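Local coordinates for M32 carboxypeptidase (PDB 7A03), which probably removes amino acids one at a time from the C-terminal end of peptides, as a metal-dependent carboxypeptidase of the M32 family, at residues 12-17 / 283-288; 70-75 / 94-99; 148-153 / 158-163. All blocks are in the same frame, centred on the assembly; numbering follows the deposited sequence.

Contact 1. Residues 12-17 / 283-288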
loop_
_atom_site.group_PDB
_atom_site.type_symbol
_atom_site.label_atom_id
_atom_site.label_comp_id
_atom_site.label_asym_id
_atom_site.label_seq_id
_atom_site.Cartn_x
_atom_site.Cartn_y
_atom_site.Cartn_z
ATOM N N ALA A 12 19.152 26.306 -5.768
ATOM C CA ALA A 12 18.873 25.948 -7.152
ATOM C C ALA A 12 19.756 24.796 -7.613
ATOM O O ALA A 12 19.313 23.953 -8.397
ATOM C CB ALA A 12 19.026 27.166 -8.068
ATOM N N ALA A 13 20.996 24.721 -7.111
ATOM C CA ALA A 13 21.843 23.588 -7.493
ATOM C C ALA A 13 21.345 22.290 -6.867
ATOM O O ALA A 13 21.374 21.228 -7.508
ATOM C CB ALA A 13 23.304 23.859 -7.124
ATOM N N TYR A 14 20.871 22.362 -5.618
ATOM C CA TYR A 14 20.219 21.206 -5.001
ATOM C C TYR A 14 19.025 20.732 -5.831
ATOM O O TYR A 14 18.874 19.533 -6.111
ATOM C CB TYR A 14 19.800 21.564 -3.576
ATOM C CG TYR A 14 18.690 20.710 -3.015
ATOM C CD1 TYR A 14 18.942 19.421 -2.556
ATOM C CD2 TYR A 14 17.392 21.201 -2.921
ATOM C CE1 TYR A 14 17.916 18.628 -2.026
ATOM C CE2 TYR A 14 16.375 20.429 -2.405
ATOM C CZ TYR A 14 16.636 19.145 -1.951
ATOM O OH TYR A 14 15.589 18.395 -1.437
ATOM N N LYS A 15 18.159 21.665 -6.222
ATOM C CA LYS A 15 16.986 21.311 -7.011
ATOM C C LYS A 15 17.377 20.700 -8.356
ATOM O O LYS A 15 16.773 19.712 -8.793
ATOM C CB LYS A 15 16.096 22.546 -7.184
ATOM C CG LYS A 15 14.729 22.289 -7.772
ATOM C CD LYS A 15 13.948 23.592 -7.874
ATOM C CE LYS A 15 12.575 23.378 -8.486
ATOM N NZ LYS A 15 11.892 24.682 -8.727
ATOM N N GLN A 16 18.406 21.251 -9.010
ATOM C CA GLN A 16 18.844 20.709 -10.292
ATOM C C GLN A 16 19.326 19.269 -10.132
ATOM O O GLN A 16 18.950 18.377 -10.908
ATOM C CB GLN A 16 19.938 21.612 -10.877
ATOM C CG GLN A 16 20.505 21.152 -12.209
ATOM C CD GLN A 16 21.646 20.165 -12.043
ATOM O OE1 GLN A 16 22.508 20.339 -11.182
ATOM N NE2 GLN A 16 21.658 19.121 -12.871
ATOM N N LYS A 17 20.128 19.012 -9.093
ATOM C CA LYS A 17 20.624 17.650 -8.889
ATOM C C LYS A 17 19.487 16.681 -8.606
ATOM O O LYS A 17 19.447 15.563 -9.155
ATOM C CB LYS A 17 21.640 17.623 -7.751
ATOM C CG LYS A 17 22.945 18.323 -8.082
ATOM C CD LYS A 17 23.858 18.348 -6.865
ATOM C CE LYS A 17 25.165 19.055 -7.176
ATOM N NZ LYS A 17 25.953 18.362 -8.235
ATOM N N TYR A 283 8.634 18.618 -7.947
ATOM C CA TYR A 283 9.098 17.413 -8.620
ATOM C C TYR A 283 10.514 17.060 -8.177
ATOM O O TYR A 283 11.410 17.906 -8.195
ATOM C CB TYR A 283 9.095 17.714 -10.113
ATOM C CG TYR A 283 9.710 16.650 -11.000
ATOM C CD1 TYR A 283 8.969 15.553 -11.400
ATOM C CD2 TYR A 283 11.032 16.753 -11.447
ATOM C CE1 TYR A 283 9.507 14.585 -12.226
ATOM C CE2 TYR A 283 11.571 15.786 -12.275
ATOM C CZ TYR A 283 10.811 14.709 -12.654
ATOM O OH TYR A 283 11.350 13.756 -13.478
ATOM N N GLY A 284 10.708 15.812 -7.757
ATOM C CA GLY A 284 12.021 15.355 -7.342
ATOM C C GLY A 284 12.405 15.662 -5.912
ATOM O O GLY A 284 13.454 15.191 -5.459
ATOM N N LEU A 285 11.591 16.411 -5.173
ATOM C CA LEU A 285 11.930 16.876 -3.835
ATOM C C LEU A 285 11.005 16.237 -2.813
ATOM O O LEU A 285 9.886 15.825 -3.143
ATOM C CB LEU A 285 11.786 18.402 -3.754
ATOM C CG LEU A 285 12.386 19.186 -4.924
ATOM C CD1 LEU A 285 12.216 20.689 -4.723
ATOM C CD2 LEU A 285 13.867 18.874 -5.059
ATOM N N PRO A 286 11.434 16.148 -1.548
ATOM C CA PRO A 286 10.591 15.464 -0.554
ATOM C C PRO A 286 9.187 16.031 -0.447
ATOM O O PRO A 286 8.227 15.267 -0.303
ATOM C CB PRO A 286 11.398 15.594 0.749
ATOM C CG PRO A 286 12.838 15.701 0.272
ATOM C CD PRO A 286 12.746 16.526 -0.994
ATOM N N CYS A 287 9.033 17.350 -0.561
ATOM C CA CYS A 287 7.699 17.934 -0.508
ATOM C C CYS A 287 6.914 17.752 -1.806
ATOM O O CYS A 287 5.794 18.252 -1.901
ATOM C CB CYS A 287 7.742 19.388 -0.019
ATOM S SG CYS A 287 8.324 19.528 1.700
ATOM N N GLY A 288 7.451 17.021 -2.787
ATOM C CA GLY A 288 6.688 16.596 -3.945
ATOM C C GLY A 288 6.440 15.105 -4.034
ATOM O O GLY A 288 5.990 14.632 -5.085
#
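K15 and L285 have the nearest pair of CA atoms, 7.4 Å apart, where helix 12-17 passes the loop 283-288. Three side-chain pairs carry the contact, and no hydrogen bond joins the two segments. L285 points toward the helix. Its CD2 branch lies obliquely against the Y14 ring, 4.0 Å from CE2 of Y14. The other branch, CD1, meets the aliphatic part of K15, 4.3 Å from CG of that lysine. The two methyls thus serve two neighbouring helix residues. A first torsion of 158° swings the Y14 phenol away from the backbone N and out to P286. There OH of Y14 lies 3.4 Å from CD of P286. This is a van der Waals touch; the hydrogen bond of the hydroxyl is with OG of S91. G284 has a positive phi of 84°, where a side chain would press on the carbonyl O of Y283. The contact joins helix 9-37 near the N-terminus to the loop that links helices 258-277 and 293-307. Helix 82-100 touches both sides: Y14 packs on N87 and I88, P286 on N87 and S91. Helix 65-74 packs on Y14 through L71 and L74.

Contact 2. Residues 70-75 / 94-99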
loop_
_atom_site.group_PDB
_atom_site.type_symbol
_atom_site.label_atom_id
_atom_site.label_comp_id
_atom_site.label_asym_id
_atom_site.label_seq_id
_atom_site.Cartn_x
_atom_site.Cartn_y
_atom_site.Cartn_z
ATOM N N LEU A 70 26.603 19.859 -0.668
ATOM C CA LEU A 70 25.548 20.847 -0.866
ATOM C C LEU A 70 24.480 20.755 0.224
ATOM O O LEU A 70 24.025 21.774 0.756
ATOM C CB LEU A 70 24.926 20.614 -2.237
ATOM C CG LEU A 70 24.040 21.672 -2.879
ATOM C CD1 LEU A 70 24.738 23.020 -2.908
ATOM C CD2 LEU A 70 23.718 21.198 -4.284
ATOM N N LEU A 71 24.035 19.539 0.541
ATOM C CA LEU A 71 23.009 19.388 1.569
ATOM C C LEU A 71 23.509 19.892 2.915
ATOM O O LEU A 71 22.775 20.565 3.651
ATOM C CB LEU A 71 22.590 17.926 1.678
ATOM C CG LEU A 71 21.780 17.428 0.490
ATOM C CD1 LEU A 71 21.690 15.911 0.516
ATOM C CD2 LEU A 71 20.397 18.068 0.503
ATOM N N HIS A 72 24.760 19.581 3.249
ATOM C CA HIS A 72 25.314 20.042 4.518
ATOM C C HIS A 72 25.467 21.558 4.556
ATOM O O HIS A 72 25.290 22.169 5.617
ATOM C CB HIS A 72 26.635 19.324 4.780
ATOM C CG HIS A 72 26.468 17.945 5.339
ATOM N ND1 HIS A 72 25.895 17.706 6.570
ATOM C CD2 HIS A 72 26.802 16.732 4.839
ATOM C CE1 HIS A 72 25.879 16.406 6.804
ATOM N NE2 HIS A 72 26.426 15.792 5.770
ATOM N N GLU A 73 25.771 22.182 3.417
ATOM C CA GLU A 73 25.826 23.641 3.363
ATOM C C GLU A 73 24.437 24.251 3.518
ATOM O O GLU A 73 24.256 25.229 4.251
ATOM C CB GLU A 73 26.467 24.083 2.051
ATOM C CG GLU A 73 26.344 25.562 1.747
ATOM C CD GLU A 73 26.844 25.908 0.352
ATOM O OE1 GLU A 73 27.003 24.979 -0.474
ATOM O OE2 GLU A 73 27.085 27.105 0.085
ATOM N N LEU A 74 23.439 23.670 2.857
ATOM C CA LEU A 74 22.090 24.212 2.907
ATOM C C LEU A 74 21.422 23.989 4.255
ATOM O O LEU A 74 20.491 24.731 4.601
ATOM C CB LEU A 74 21.255 23.603 1.783
ATOM C CG LEU A 74 21.595 24.206 0.422
ATOM C CD1 LEU A 74 21.267 23.253 -0.720
ATOM C CD2 LEU A 74 20.836 25.504 0.283
ATOM N N HIS A 75 21.867 22.986 5.017
ATOM C CA HIS A 75 21.313 22.776 6.350
ATOM C C HIS A 75 21.548 23.980 7.255
ATOM O O HIS A 75 20.786 24.193 8.206
ATOM C CB HIS A 75 21.905 21.515 6.981
ATOM C CG HIS A 75 20.963 20.797 7.899
ATOM N ND1 HIS A 75 19.617 20.661 7.630
ATOM C CD2 HIS A 75 21.174 20.171 9.082
ATOM C CE1 HIS A 75 19.041 19.985 8.606
ATOM N NE2 HIS A 75 19.963 19.677 9.501
ATOM N N ASP A 94 17.630 11.125 3.904
ATOM C CA ASP A 94 17.661 10.144 2.817
ATOM C C ASP A 94 19.094 9.851 2.384
ATOM O O ASP A 94 19.448 8.701 2.109
ATOM C CB ASP A 94 16.869 10.673 1.609
ATOM C CG ASP A 94 15.364 10.813 1.876
ATOM O OD1 ASP A 94 14.868 10.268 2.876
ATOM O OD2 ASP A 94 14.669 11.475 1.060
ATOM N N TYR A 95 19.929 10.890 2.320
ATOM C CA TYR A 95 21.294 10.747 1.830
ATOM C C TYR A 95 22.168 10.027 2.845
ATOM O O TYR A 95 22.930 9.122 2.479
ATOM C CB TYR A 95 21.847 12.138 1.515
ATOM C CG TYR A 95 23.272 12.184 1.011
ATOM C CD1 TYR A 95 24.346 12.282 1.893
ATOM C CD2 TYR A 95 23.540 12.162 -0.353
ATOM C CE1 TYR A 95 25.654 12.343 1.420
ATOM C CE2 TYR A 95 24.853 12.221 -0.832
ATOM C CZ TYR A 95 25.893 12.307 0.058
ATOM O OH TYR A 95 27.177 12.369 -0.427
ATOM N N ASP A 96 22.054 10.389 4.128
ATOM C CA ASP A 96 22.944 9.829 5.145
ATOM C C ASP A 96 22.619 8.369 5.433
ATOM O O ASP A 96 23.519 7.583 5.799
ATOM C CB ASP A 96 22.860 10.648 6.434
ATOM C CG ASP A 96 23.624 11.953 6.349
ATOM O OD1 ASP A 96 24.542 12.064 5.505
ATOM O OD2 ASP A 96 23.315 12.867 7.141
ATOM N N LYS A 97 21.344 7.996 5.281
ATOM C CA LYS A 97 20.968 6.597 5.442
ATOM C C LYS A 97 21.904 5.677 4.659
ATOM O O LYS A 97 22.460 4.720 5.211
ATOM C CB LYS A 97 19.510 6.414 5.021
ATOM C CG LYS A 97 18.848 5.210 5.641
ATOM C CD LYS A 97 18.419 4.255 4.550
ATOM C CE LYS A 97 18.482 2.835 5.046
ATOM N NZ LYS A 97 18.155 1.819 4.006
ATOM N N ASN A 98 22.129 5.984 3.378
ATOM C CA ASN A 98 23.039 5.176 2.569
ATOM C C ASN A 98 24.454 5.178 3.139
ATOM O O ASN A 98 25.166 4.167 3.068
ATOM C CB ASN A 98 23.056 5.691 1.129
ATOM C CG ASN A 98 21.693 5.630 0.474
ATOM O OD1 ASN A 98 21.133 4.553 0.285
ATOM N ND2 ASN A 98 21.154 6.790 0.118
ATOM N N LYS A 99 24.888 6.308 3.696
ATOM C CA LYS A 99 26.259 6.386 4.181
ATOM C C LYS A 99 26.475 5.580 5.454
ATOM O O LYS A 99 27.627 5.347 5.833
ATOM C CB LYS A 99 26.685 7.849 4.349
ATOM C CG LYS A 99 26.437 8.708 3.101
ATOM C CD LYS A 99 27.406 8.368 1.967
ATOM C CE LYS A 99 26.987 9.037 0.654
ATOM N NZ LYS A 99 27.985 8.836 -0.438
#
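L71 and Y95 form the apolar part of this contact. Both side chains point toward the other helix, and their CA atoms are 8.8 Å apart. CD1 of L71 lies 3.9 Å from CB of Y95. The same methyl is 4.1 Å from CG of Y95, at the root of the ring. It approaches the ring obliquely. The Y95 side chain leaves with CG anti to the backbone N (chi1 179°), and its hydroxyl end belongs elsewhere: OH of Y95 is hydrogen-bonded to the backbone O of A64. That bond ties the far end of the ring to the residue just before helix 65-74, while the leucine methyl rests at its near end.

The contact is a helix-to-helix packing within a helical hairpin. Helices 65-74 and 82-100 follow each other in the chain, joined by a short connection. F62 of helix 44-62 packs on Y95.

The polar part is looser and lies nearer the surface. The H72 and D96 side chains point at each other from their own helices. NE2 of H72 and OD1 of D96 stop 4.2 Å apart, with no hydrogen bond between them. The imidazole and carboxylate planes are 31° apart. If H72 is protonated, the carboxylate would probably attract it at this distance. OD1 of D96 also sits in plane at the edge of the Y95 ring.

Contact 3. Residues 148-153 / 158-163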
loop_
_atom_site.group_PDB
_atom_site.type_symbol
_atom_site.label_atom_id
_atom_site.label_comp_id
_atom_site.label_asym_id
_atom_site.label_seq_id
_atom_site.Cartn_x
_atom_site.Cartn_y
_atom_site.Cartn_z
ATOM N N THR A 148 21.437 -3.392 13.416
ATOM C CA THR A 148 22.531 -2.778 14.175
ATOM C C THR A 148 23.204 -1.641 13.400
ATOM O O THR A 148 23.653 -0.662 14.005
ATOM C CB THR A 148 23.542 -3.816 14.670
ATOM O OG1 THR A 148 24.047 -4.574 13.567
ATOM C CG2 THR A 148 22.887 -4.760 15.669
ATOM N N VAL A 149 23.271 -1.747 12.071
ATOM C CA VAL A 149 23.851 -0.673 11.260
ATOM C C VAL A 149 22.967 0.577 11.271
ATOM O O VAL A 149 23.464 1.708 11.354
ATOM C CB VAL A 149 24.135 -1.177 9.832
ATOM C CG1 VAL A 149 24.281 -0.014 8.848
ATOM C CG2 VAL A 149 25.366 -2.063 9.822
ATOM N N LEU A 150 21.647 0.400 11.178
ATOM C CA LEU A 150 20.739 1.543 11.123
ATOM C C LEU A 150 20.586 2.218 12.477
ATOM O O LEU A 150 20.383 3.437 12.538
ATOM C CB LEU A 150 19.367 1.097 10.614
ATOM C CG LEU A 150 19.276 0.709 9.139
ATOM C CD1 LEU A 150 18.016 -0.109 8.894
ATOM C CD2 LEU A 150 19.257 1.967 8.307
ATOM N N GLY A 151 20.671 1.450 13.557
ATOM C CA GLY A 151 20.411 1.940 14.893
ATOM C C GLY A 151 18.929 1.934 15.218
ATOM O O GLY A 151 18.064 1.912 14.343
ATOM N N TYR A 152 18.634 1.966 16.513
ATOM C CA TYR A 152 17.253 1.870 16.964
ATOM C C TYR A 152 17.233 2.036 18.475
ATOM O O TYR A 152 18.262 1.965 19.152
ATOM C CB TYR A 152 16.642 0.508 16.617
ATOM C CG TYR A 152 17.402 -0.652 17.226
ATOM C CD1 TYR A 152 17.126 -1.093 18.524
ATOM C CD2 TYR A 152 18.422 -1.283 16.521
ATOM C CE1 TYR A 152 17.828 -2.131 19.084
ATOM C CE2 TYR A 152 19.131 -2.331 17.079
ATOM C CZ TYR A 152 18.826 -2.751 18.360
ATOM O OH TYR A 152 19.522 -3.792 18.923
ATOM N N GLU A 153 16.032 2.216 18.996
ATOM C CA GLU A 153 15.796 2.153 20.420
ATOM C C GLU A 153 14.790 1.055 20.741
ATOM O O GLU A 153 13.866 0.787 19.965
ATOM C CB GLU A 153 15.305 3.496 20.951
ATOM C CG GLU A 153 16.183 4.648 20.510
ATOM C CD GLU A 153 15.901 5.916 21.269
ATOM O OE1 GLU A 153 15.888 5.872 22.518
ATOM O OE2 GLU A 153 15.694 6.958 20.614
ATOM N N ASN A 158 12.423 -2.089 15.209
ATOM C CA ASN A 158 12.074 -0.690 14.978
ATOM C C ASN A 158 12.903 -0.080 13.865
ATOM O O ASN A 158 12.442 0.844 13.185
ATOM C CB ASN A 158 12.290 0.127 16.245
ATOM C CG ASN A 158 11.234 -0.148 17.288
ATOM O OD1 ASN A 158 10.182 -0.716 16.975
ATOM N ND2 ASN A 158 11.498 0.249 18.527
ATOM N N ALA A 159 14.135 -0.558 13.682
ATOM C CA ALA A 159 14.964 -0.015 12.608
ATOM C C ALA A 159 14.357 -0.328 11.249
ATOM O O ALA A 159 14.407 0.500 10.327
ATOM C CB ALA A 159 16.391 -0.557 12.705
ATOM N N LEU A 160 13.753 -1.513 11.113
ATOM C CA LEU A 160 13.179 -1.902 9.833
ATOM C C LEU A 160 11.788 -1.299 9.652
ATOM O O LEU A 160 11.468 -0.794 8.569
ATOM C CB LEU A 160 13.164 -3.429 9.720
ATOM C CG LEU A 160 14.531 -4.091 9.978
ATOM C CD1 LEU A 160 14.454 -5.593 9.754
ATOM C CD2 LEU A 160 15.570 -3.492 9.056
ATOM N N LEU A 161 10.962 -1.323 10.706
ATOM C CA LEU A 161 9.671 -0.636 10.662
ATOM C C LEU A 161 9.840 0.808 10.200
ATOM O O LEU A 161 9.149 1.269 9.279
ATOM C CB LEU A 161 8.976 -0.702 12.033
ATOM C CG LEU A 161 8.470 -2.062 12.520
ATOM C CD1 LEU A 161 8.119 -2.002 13.984
ATOM C CD2 LEU A 161 7.269 -2.530 11.696
ATOM N N ASN A 162 10.807 1.516 10.797
ATOM C CA ASN A 162 11.051 2.915 10.459
ATOM C C ASN A 162 11.431 3.099 8.994
ATOM O O ASN A 162 11.109 4.134 8.402
ATOM C CB ASN A 162 12.133 3.488 11.373
ATOM C CG ASN A 162 12.343 4.969 11.165
ATOM O OD1 ASN A 162 11.508 5.779 11.551
ATOM N ND2 ASN A 162 13.475 5.332 10.570
ATOM N N GLU A 163 12.104 2.109 8.401
ATOM C CA GLU A 163 12.454 2.176 6.985
ATOM C C GLU A 163 11.222 2.331 6.119
ATOM O O GLU A 163 11.220 3.115 5.161
ATOM C CB GLU A 163 13.183 0.898 6.586
ATOM C CG GLU A 163 14.596 0.871 7.059
ATOM C CD GLU A 163 15.451 1.797 6.246
ATOM O OE1 GLU A 163 15.775 1.430 5.100
ATOM O OE2 GLU A 163 15.773 2.899 6.739
#
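A short loop between two consecutive helices brings the end of helix 129-150 and the loop residues after it against residues 158-163 of the short helix 157-164. CB of A159 packs 4.0 Å from CB of L150. It also lies 3.4 Å from O of G151. CB of Y152 lies 4.1 Å from CB of A159, on the loop side. L150 spreads further along the helix. Its CD1 meets CD2 of L160 at 4.2 Å, and its CD2 lies 3.9 Å from OE2 of E163. The other carboxylate oxygen of E163 is in a salt bridge with K97. One hydrogen bond closes the loop: ND2 of N158 donates to O of E153 at 2.8 Å. It is bent at the hydrogen (145°), although ND2 approaches nearly in line with the C=O of E153. A first torsion of -73° sets CG of N158 opposite its carbonyl carbon and turns the amide to E153. OD1 of N158 accepts from N of V170, so both ends of the amide are held. A leucine in place of N158 would probably leave the carbonyl of E153 and the N-H of V170 without these partners. G151 leaves the helix with a positive phi of 84°. Such a glycine is typical of a helix C-terminus that turns into a short connection.

All three contacts belong to the M32 peptidase fold. Contact 1 joins parts far apart in sequence, and contacts 2 and 3 are nested in the loop it closes, one after the other. Contacts 1 and 2 have centres 13 Å apart and touch directly, as Y14 packs on L70, L71 and L74. Helix 82-100 carries one side of contact 2 and also packs on contact 1. Contacts 2 and 3 are 19 Å apart by their centres and meet through the salt bridge from K97 to E163. Contacts 1 and 3 do not touch, with nearest atoms about 13 Å apart. Together they tie the N-terminal helices to the loop between helices 258-277 and 293-307, and to helices 129-150 and 157-164.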